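Local coordinates for hypoxanthine phosphoribosyltransferase (Leishmania donovani, PDB 7CMJ), which converts hypoxanthine and guanine to their nucleotides IMP and GMP in purine salvage, by transferring the 5-phosphoribosyl group from phosphoribosyl pyrophosphate, at residues A[57-68]-A[115-126]. Sequence-based numbering, arbitrary orientation.
Sequences NPLYLLCVLKGS and SVENRHILIVED. With BA (barium ion), chain D; PO4 (phosphate ion), chain E.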
loop_
_atom_site.group_PDB
_atom_site.type_symbol
_atom_site.label_atom_id
_atom_site.label_comp_id
_atom_site.label_asym_id
_atom_site.label_seq_id
_atom_site.Cartn_x
_atom_site.Cartn_y
_atom_site.Cartn_z
ATOM N N ASN A 57 -4.266 -23.726 -12.837
ATOM C CA ASN A 57 -4.992 -23.746 -11.564
ATOM C C ASN A 57 -4.060 -24.320 -10.514
ATOM O O ASN A 57 -4.204 -25.475 -10.093
ATOM C CB ASN A 57 -6.286 -24.561 -11.660
ATOM C CG ASN A 57 -7.044 -24.624 -10.333
ATOM O OD1 ASN A 57 -7.046 -23.671 -9.541
ATOM N ND2 ASN A 57 -7.682 -25.758 -10.084
ATOM N N PRO A 58 -3.077 -23.536 -10.064
ATOM C CA PRO A 58 -2.077 -24.071 -9.135
ATOM C C PRO A 58 -2.445 -23.860 -7.673
ATOM O O PRO A 58 -3.537 -23.387 -7.344
ATOM C CB PRO A 58 -0.824 -23.276 -9.508
ATOM C CG PRO A 58 -1.391 -21.910 -9.817
ATOM C CD PRO A 58 -2.791 -22.133 -10.401
ATOM N N LEU A 59 -1.524 -24.222 -6.789
ATOM C CA LEU A 59 -1.637 -23.903 -5.375
ATOM C C LEU A 59 -0.927 -22.580 -5.125
ATOM O O LEU A 59 0.243 -22.420 -5.493
ATOM C CB LEU A 59 -1.035 -25.023 -4.527
ATOM C CG LEU A 59 -0.931 -24.861 -3.011
ATOM C CD1 LEU A 59 -2.305 -24.736 -2.325
ATOM C CD2 LEU A 59 -0.175 -26.043 -2.471
ATOM N N TYR A 60 -1.646 -21.624 -4.535
ATOM C CA TYR A 60 -1.099 -20.296 -4.291
ATOM C C TYR A 60 -0.455 -20.238 -2.911
ATOM O O TYR A 60 -1.093 -20.557 -1.906
ATOM C CB TYR A 60 -2.196 -19.237 -4.398
ATOM C CG TYR A 60 -2.493 -18.794 -5.807
ATOM C CD1 TYR A 60 -1.991 -17.589 -6.306
ATOM C CD2 TYR A 60 -3.295 -19.568 -6.643
ATOM C CE1 TYR A 60 -2.271 -17.174 -7.605
ATOM C CE2 TYR A 60 -3.576 -19.157 -7.940
ATOM C CZ TYR A 60 -3.060 -17.963 -8.412
ATOM O OH TYR A 60 -3.337 -17.566 -9.694
ATOM N N LEU A 61 0.795 -19.809 -2.861
ATOM C CA LEU A 61 1.497 -19.646 -1.594
ATOM C C LEU A 61 1.372 -18.203 -1.136
ATOM O O LEU A 61 1.865 -17.286 -1.800
ATOM C CB LEU A 61 2.968 -20.041 -1.727
ATOM C CG LEU A 61 3.178 -21.543 -1.942
ATOM C CD1 LEU A 61 4.658 -21.890 -1.968
ATOM C CD2 LEU A 61 2.423 -22.359 -0.876
ATOM N N LEU A 62 0.715 -18.002 -0.010
ATOM C CA LEU A 62 0.494 -16.668 0.528
ATOM C C LEU A 62 1.556 -16.384 1.580
ATOM O O LEU A 62 1.398 -16.709 2.751
ATOM C CB LEU A 62 -0.899 -16.568 1.108
ATOM C CG LEU A 62 -1.799 -15.651 0.315
ATOM C CD1 LEU A 62 -2.838 -15.293 1.285
ATOM C CD2 LEU A 62 -1.041 -14.421 -0.106
ATOM N N CYS A 63 2.642 -15.756 1.159
ATOM C CA CYS A 63 3.738 -15.431 2.058
ATOM C C CYS A 63 3.373 -14.203 2.889
ATOM O O CYS A 63 3.310 -13.080 2.370
ATOM C CB CYS A 63 5.010 -15.190 1.255
ATOM S SG CYS A 63 6.406 -14.782 2.282
ATOM N N VAL A 64 3.137 -14.411 4.181
ATOM C CA VAL A 64 2.945 -13.296 5.100
ATOM C C VAL A 64 4.308 -12.702 5.412
ATOM O O VAL A 64 5.188 -13.376 5.959
ATOM C CB VAL A 64 2.242 -13.754 6.383
ATOM C CG1 VAL A 64 1.962 -12.569 7.263
ATOM C CG2 VAL A 64 0.957 -14.533 6.055
ATOM N N LEU A 65 4.502 -11.450 5.039
ATOM C CA LEU A 65 5.786 -10.807 5.261
ATOM C C LEU A 65 5.887 -10.285 6.690
ATOM O O LEU A 65 4.875 -9.990 7.331
ATOM C CB LEU A 65 5.964 -9.671 4.266
ATOM C CG LEU A 65 6.108 -10.169 2.838
ATOM C CD1 LEU A 65 5.905 -8.991 1.905
ATOM C CD2 LEU A 65 7.482 -10.752 2.665
ATOM N N LYS A 66 7.116 -10.209 7.207
ATOM C CA LYS A 66 8.333 -10.655 6.522
ATOM C C LYS A 66 8.741 -12.077 6.862
ATOM O O LYS A 66 9.384 -12.736 6.056
ATOM C CB LYS A 66 9.509 -9.761 6.879
ATOM C CG LYS A 66 9.310 -8.288 6.707
ATOM C CD LYS A 66 10.572 -7.598 7.186
ATOM C CE LYS A 66 10.529 -6.095 7.016
ATOM N NZ LYS A 66 11.735 -5.549 7.667
ATOM N N GLY A 67 8.374 -12.535 8.063
ATOM C CA GLY A 67 8.951 -13.742 8.646
ATOM C C GLY A 67 8.859 -15.001 7.802
ATOM O O GLY A 67 9.679 -15.919 7.981
ATOM N N SER A 68 7.886 -15.078 6.888
ATOM C CA SER A 68 7.666 -16.307 6.130
ATOM C C SER A 68 8.560 -16.430 4.902
ATOM O O SER A 68 8.502 -17.461 4.215
ATOM C CB SER A 68 6.206 -16.414 5.702
ATOM O OG SER A 68 5.378 -16.574 6.840
ATOM N N SER A 115 -5.911 -11.980 -8.614
ATOM C CA SER A 115 -7.157 -12.475 -8.057
ATOM C C SER A 115 -6.978 -13.921 -7.616
ATOM O O SER A 115 -6.284 -14.705 -8.269
ATOM C CB SER A 115 -8.279 -12.394 -9.094
ATOM O OG SER A 115 -9.384 -13.215 -8.725
ATOM N N VAL A 116 -7.608 -14.278 -6.507
ATOM C CA VAL A 116 -7.555 -15.658 -6.056
ATOM C C VAL A 116 -8.948 -16.281 -6.039
ATOM O O VAL A 116 -9.163 -17.295 -5.394
ATOM C CB VAL A 116 -6.857 -15.769 -4.686
ATOM C CG1 VAL A 116 -5.396 -15.331 -4.793
ATOM C CG2 VAL A 116 -7.587 -14.948 -3.622
ATOM N N GLU A 117 -9.896 -15.676 -6.751
ATOM C CA GLU A 117 -11.236 -16.243 -6.843
ATOM C C GLU A 117 -11.154 -17.670 -7.374
ATOM O O GLU A 117 -10.511 -17.924 -8.402
ATOM C CB GLU A 117 -12.129 -15.384 -7.744
ATOM C CG GLU A 117 -13.597 -15.757 -7.690
ATOM C CD GLU A 117 -14.447 -15.042 -8.744
ATOM O OE1 GLU A 117 -14.559 -13.797 -8.699
ATOM O OE2 GLU A 117 -15.013 -15.731 -9.621
ATOM N N ASN A 118 -11.776 -18.600 -6.643
ATOM C CA ASN A 118 -11.838 -20.006 -7.032
ATOM C C ASN A 118 -10.448 -20.614 -7.245
ATOM O O ASN A 118 -10.213 -21.370 -8.192
ATOM C CB ASN A 118 -12.700 -20.183 -8.271
ATOM C CG ASN A 118 -13.199 -21.589 -8.404
ATOM O OD1 ASN A 118 -13.795 -22.126 -7.474
ATOM N ND2 ASN A 118 -12.956 -22.206 -9.558
ATOM N N ARG A 119 -9.521 -20.283 -6.352
ATOM C CA ARG A 119 -8.185 -20.854 -6.351
ATOM C C ARG A 119 -7.903 -21.475 -4.994
ATOM O O ARG A 119 -8.572 -21.174 -3.997
ATOM C CB ARG A 119 -7.122 -19.802 -6.658
ATOM C CG ARG A 119 -7.327 -19.118 -7.976
ATOM C CD ARG A 119 -6.730 -20.001 -9.031
ATOM N NE ARG A 119 -7.658 -20.249 -10.114
ATOM C CZ ARG A 119 -7.705 -19.513 -11.215
ATOM N NH1 ARG A 119 -6.869 -18.489 -11.363
ATOM N NH2 ARG A 119 -8.598 -19.794 -12.154
ATOM N N HIS A 120 -6.900 -22.346 -4.961
ATOM C CA HIS A 120 -6.500 -22.991 -3.723
ATOM C C HIS A 120 -5.337 -22.221 -3.116
ATOM O O HIS A 120 -4.267 -22.103 -3.725
ATOM C CB HIS A 120 -6.149 -24.459 -3.940
ATOM C CG HIS A 120 -7.233 -25.252 -4.606
ATOM N ND1 HIS A 120 -8.371 -25.671 -3.946
ATOM C CD2 HIS A 120 -7.333 -25.739 -5.866
ATOM C CE1 HIS A 120 -9.134 -26.362 -4.775
ATOM N NE2 HIS A 120 -8.525 -26.422 -5.947
ATOM N N ILE A 121 -5.544 -21.713 -1.910
ATOM C CA ILE A 121 -4.577 -20.846 -1.254
ATOM C C ILE A 121 -4.046 -21.526 -0.010
ATOM O O ILE A 121 -4.805 -22.113 0.773
ATOM C CB ILE A 121 -5.190 -19.492 -0.867
ATOM C CG1 ILE A 121 -5.831 -18.824 -2.074
ATOM C CG2 ILE A 121 -4.127 -18.616 -0.192
ATOM C CD1 ILE A 121 -6.625 -17.663 -1.652
ATOM N N LEU A 122 -2.748 -21.413 0.185
ATOM C CA LEU A 122 -2.088 -21.850 1.400
ATOM C C LEU A 122 -1.438 -20.627 2.034
ATOM O O LEU A 122 -0.519 -20.040 1.455
ATOM C CB LEU A 122 -1.066 -22.932 1.085
ATOM C CG LEU A 122 -0.564 -23.753 2.267
ATOM C CD1 LEU A 122 -1.746 -24.416 2.941
ATOM C CD2 LEU A 122 0.462 -24.792 1.780
ATOM N N ILE A 123 -1.940 -20.215 3.196
ATOM C CA ILE A 123 -1.324 -19.123 3.946
ATOM C C ILE A 123 -0.039 -19.654 4.569
ATOM O O ILE A 123 -0.063 -20.643 5.312
ATOM C CB ILE A 123 -2.277 -18.574 5.019
ATOM C CG1 ILE A 123 -3.514 -17.956 4.376
ATOM C CG2 ILE A 123 -1.573 -17.544 5.885
ATOM C CD1 ILE A 123 -4.526 -17.439 5.379
ATOM N N VAL A 124 1.086 -19.009 4.260
ATOM C CA VAL A 124 2.391 -19.445 4.744
ATOM C C VAL A 124 2.804 -18.592 5.934
ATOM O O VAL A 124 2.977 -17.374 5.815
ATOM C CB VAL A 124 3.452 -19.392 3.644
ATOM C CG1 VAL A 124 4.812 -19.803 4.226
ATOM C CG2 VAL A 124 3.041 -20.292 2.495
ATOM N N GLU A 125 2.994 -19.240 7.075
ATOM C CA GLU A 125 3.377 -18.572 8.304
ATOM C C GLU A 125 4.598 -19.250 8.926
ATOM O O GLU A 125 4.787 -20.467 8.820
ATOM C CB GLU A 125 2.200 -18.552 9.312
ATOM C CG GLU A 125 1.306 -17.342 9.190
ATOM C CD GLU A 125 1.988 -16.085 9.694
ATOM O OE1 GLU A 125 3.168 -16.204 10.082
ATOM O OE2 GLU A 125 1.360 -14.997 9.703
ATOM N N ASP A 126 5.420 -18.435 9.592
ATOM C CA ASP A 126 6.550 -18.947 10.359
ATOM C C ASP A 126 6.104 -19.453 11.740
ATOM O O ASP A 126 6.482 -20.548 12.156
ATOM C CB ASP A 126 7.621 -17.851 10.477
ATOM C CG ASP A 126 7.059 -16.563 11.025
ATOM O OD1 ASP A 126 7.800 -15.566 11.194
ATOM O OD2 ASP A 126 5.840 -16.561 11.295
HETATM BA BA BA D . 4.633 -14.438 10.840
HETATM P P PO4 E . 7.644 -10.059 10.990
HETATM O O1 PO4 E . 6.248 -9.668 11.395
HETATM O O2 PO4 E . 7.961 -9.508 9.631
HETATM O O3 PO4 E . 8.615 -9.503 12.002
HETATM O O4 PO4 E . 7.694 -11.558 10.914
HETATM O O HOH W 1 5.467 -14.586 8.112
HETATM O O HOH W 2 3.749 -15.007 13.102
#
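Tyr60 and Ile121, Leu62 and Ile123 pair across two neighbouring parallel strands, 59-64 and 120-125, in the central sheet of the type I phosphoribosyltransferase fold, a worked example of how such a sheet carries its active site at the C-terminal ends of its strands. The strand axes come within 4.6 Å at an angle of 28°. Backbone bonds alternate between them, from Tyr60 N to His120 O (2.8 Å) as far as a weak bond from Val64 N to Val124 O.

The side chains sort onto two faces. On one, Leu62 and Ile123 lie side by side and point the same way, whereas Leu62 lies slantwise to Ile121, its CG 3.8 Å from Ile121 CG2; helix 131-142 covers this face through Met138 and Met141. On the other, Leu61 CD2 touches both Leu122 CB and Val124 CG2 beneath helix 69-81. Tyr60 sits at the N-terminal end. Its ring and the Arg119 guanidinium are only 13° apart in plane, yet the touching atom of the arginine is CD, 3.4 Å from Tyr60 CE2, while His120 O lies at the ring edge.

At the opposite end the chain turns into the ligand site, where Lys66, Glu125 and Asp126 probably help to bind GMP. A cis peptide precedes Lys66, whose backbone N donates to O2 of a phosphate ion, probably from the crystallisation liquor, at 2.7 Å; Arg191 and Arg113 of a neighbouring subunit also bind this ion. Val64 CG1 lies 3.5 Å from Glu125 OE2, while Glu125 OE1 binds the barium ion at 2.4 Å; Asp126 OD2 and two waters also bind it. Ser68 OG donates to Val124 O at 2.7 Å, approaching from 46° out of the carbonyl plane.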